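Local coordinates for CheC domain protein (Shewanella loihica PV-4, PDB 3IIC), which belongs to the CheC-like superfamily and, as a CheX-type protein, probably acts as a phosphatase in bacterial chemotaxis signalling, at residues 69-74 / 87-92. Sequence-based numbering, arbitrary orientation.
Sequences EIMNKM and TDLVGE
L89 of helix 84-107 packs against I70, M71 and M74 of helix 64-75, a worked example of two segments, 69-74 and 87-92, that meet through a single apolar side chain of the second. The helices belong to the alpha+beta fold of the CheX family, in which they and helix 4-22 pack with an antiparallel sheet. The two short segments run nearly at right angles, 92°, with axes 11.5 Å apart at closest approach, a separation bridged by long side chains without any hydrogen bond across it.

Apolar contact is divided among three residues. The selenium of M71, a selenomethionine, lies 4.2 Å from L89 CG, the two side chains passing each other in opposite directions. Bends at chi2 (-80°) and chi3 (-56°) curl the M71 chain, with SE at the turn against L89 CG. M74, also selenomethionine, instead keeps its chain extended through chi2 and crosses L89 at a slant, its SE 4.2 Å from L89 CD2. At the fringe of van der Waals contact, I70 CG2 stands 4.5 Å from L89 CD1. Thus the branch point CG and the two methyls CD1 and CD2 of L89 each have a different nearest neighbour. Helix 4-22 extends this packing: L18 and A22 touch I70, and A22 also touches M74. M71 lies in addition against P79, E85 and V86.

Polar interactions are kept within the helices or directed to other parts of the assembly. D88 forms a salt bridge with K130 of the second subunit, whose NZ also hydrogen-bonds T87 OG1. Within 69-74, the E69 carboxylate joins two side chains: N72 ND2 approaches OE1 from above the carboxylate plane at 3.3 Å, while K73 NZ makes a salt bridge to the anti lone pair of OE2 at 2.9 Å.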
loop_
_atom_site.group_PDB
_atom_site.type_symbol
_atom_site.label_atom_id
_atom_site.label_comp_id
_atom_site.label_asym_id
_atom_site.label_seq_id
_atom_site.Cartn_x
_atom_site.Cartn_y
_atom_site.Cartn_z
ATOM N N GLU A 69 -8.099 3.185 -20.808
ATOM C CA GLU A 69 -9.422 3.191 -21.461
ATOM C C GLU A 69 -10.491 3.812 -20.543
ATOM O O GLU A 69 -11.372 4.561 -21.022
ATOM C CB GLU A 69 -9.863 1.789 -21.888
ATOM C CG GLU A 69 -11.233 1.783 -22.636
ATOM C CD GLU A 69 -11.255 2.592 -23.934
ATOM O OE1 GLU A 69 -10.177 2.860 -24.504
ATOM O OE2 GLU A 69 -12.366 2.956 -24.379
ATOM N N ILE A 70 -10.435 3.480 -19.244
ATOM C CA ILE A 70 -11.312 4.096 -18.252
ATOM C C ILE A 70 -11.169 5.632 -18.384
ATOM O O ILE A 70 -12.173 6.325 -18.532
ATOM C CB ILE A 70 -11.046 3.602 -16.783
ATOM C CG1 ILE A 70 -11.523 2.154 -16.600
ATOM C CG2 ILE A 70 -11.819 4.491 -15.788
ATOM C CD1 ILE A 70 -11.130 1.462 -15.254
HETATM N N MSE A 71 -9.924 6.127 -18.370
HETATM C CA MSE A 71 -9.606 7.567 -18.589
HETATM C C MSE A 71 -10.199 8.097 -19.914
HETATM O O MSE A 71 -10.795 9.172 -19.951
HETATM C CB MSE A 71 -8.091 7.802 -18.623
HETATM C CG MSE A 71 -7.315 7.508 -17.329
HETATM SE SE MSE A 71 -7.452 8.893 -16.072
HETATM C CE MSE A 71 -6.801 10.407 -17.184
ATOM N N ASN A 72 -10.047 7.307 -20.978
ATOM C CA ASN A 72 -10.553 7.642 -22.314
ATOM C C ASN A 72 -12.089 7.785 -22.372
ATOM O O ASN A 72 -12.590 8.689 -23.029
ATOM C CB ASN A 72 -10.053 6.587 -23.327
ATOM C CG ASN A 72 -10.383 6.927 -24.769
ATOM O OD1 ASN A 72 -10.272 8.069 -25.193
ATOM N ND2 ASN A 72 -10.762 5.916 -25.533
ATOM N N LYS A 73 -12.804 6.895 -21.680
ATOM C CA LYS A 73 -14.276 6.932 -21.598
ATOM C C LYS A 73 -14.823 8.148 -20.833
ATOM O O LYS A 73 -15.890 8.641 -21.158
ATOM C CB LYS A 73 -14.844 5.615 -21.030
ATOM C CG LYS A 73 -14.693 4.435 -21.995
ATOM C CD LYS A 73 -15.589 3.251 -21.653
ATOM C CE LYS A 73 -15.282 2.036 -22.563
ATOM N NZ LYS A 73 -15.223 2.316 -24.049
HETATM N N MSE A 74 -14.069 8.621 -19.841
HETATM C CA MSE A 74 -14.427 9.798 -19.038
HETATM C C MSE A 74 -14.071 11.122 -19.729
HETATM O O MSE A 74 -14.881 12.049 -19.737
HETATM C CB MSE A 74 -13.722 9.738 -17.674
HETATM C CG MSE A 74 -14.122 8.545 -16.846
HETATM SE SE MSE A 74 -13.272 8.509 -15.184
HETATM C CE MSE A 74 -14.246 9.912 -14.287
ATOM N N THR A 87 -2.896 8.328 -11.635
ATOM C CA THR A 87 -2.681 7.920 -10.233
ATOM C C THR A 87 -3.676 8.636 -9.310
ATOM O O THR A 87 -4.174 8.009 -8.347
ATOM C CB THR A 87 -1.245 8.096 -9.714
ATOM O OG1 THR A 87 -0.935 9.480 -9.617
ATOM C CG2 THR A 87 -0.233 7.355 -10.583
ATOM N N ASP A 88 -3.990 9.911 -9.585
ATOM C CA ASP A 88 -5.077 10.590 -8.823
ATOM C C ASP A 88 -6.436 9.850 -8.934
ATOM O O ASP A 88 -7.173 9.770 -7.963
ATOM C CB ASP A 88 -5.313 12.032 -9.278
ATOM C CG ASP A 88 -4.231 12.987 -8.858
ATOM O OD1 ASP A 88 -3.357 12.686 -8.013
ATOM O OD2 ASP A 88 -4.317 14.099 -9.376
ATOM N N LEU A 89 -6.736 9.328 -10.130
ATOM C CA LEU A 89 -8.002 8.617 -10.396
ATOM C C LEU A 89 -8.093 7.271 -9.652
ATOM O O LEU A 89 -9.151 6.911 -9.100
ATOM C CB LEU A 89 -8.157 8.423 -11.913
ATOM C CG LEU A 89 -9.452 7.888 -12.527
ATOM C CD1 LEU A 89 -9.545 6.414 -12.446
ATOM C CD2 LEU A 89 -10.659 8.596 -11.935
ATOM N N VAL A 90 -6.971 6.538 -9.664
ATOM C CA VAL A 90 -6.854 5.262 -8.984
ATOM C C VAL A 90 -7.050 5.457 -7.470
ATOM O O VAL A 90 -7.766 4.667 -6.867
ATOM C CB VAL A 90 -5.528 4.520 -9.382
ATOM C CG1 VAL A 90 -5.286 3.279 -8.516
ATOM C CG2 VAL A 90 -5.568 4.149 -10.891
ATOM N N GLY A 91 -6.468 6.526 -6.885
ATOM C CA GLY A 91 -6.638 6.856 -5.443
ATOM C C GLY A 91 -8.081 7.149 -5.094
ATOM O O GLY A 91 -8.608 6.659 -4.089
ATOM N N GLU A 92 -8.730 7.956 -5.936
ATOM C CA GLU A 92 -10.162 8.270 -5.794
ATOM C C GLU A 92 -11.028 7.002 -5.921
ATOM O O GLU A 92 -11.881 6.764 -5.094
ATOM C CB GLU A 92 -10.583 9.290 -6.840
ATOM C CG GLU A 92 -12.081 9.643 -6.812
ATOM C CD GLU A 92 -12.459 10.648 -7.875
ATOM O OE1 GLU A 92 -11.534 11.364 -8.343
ATOM O OE2 GLU A 92 -13.661 10.733 -8.245
#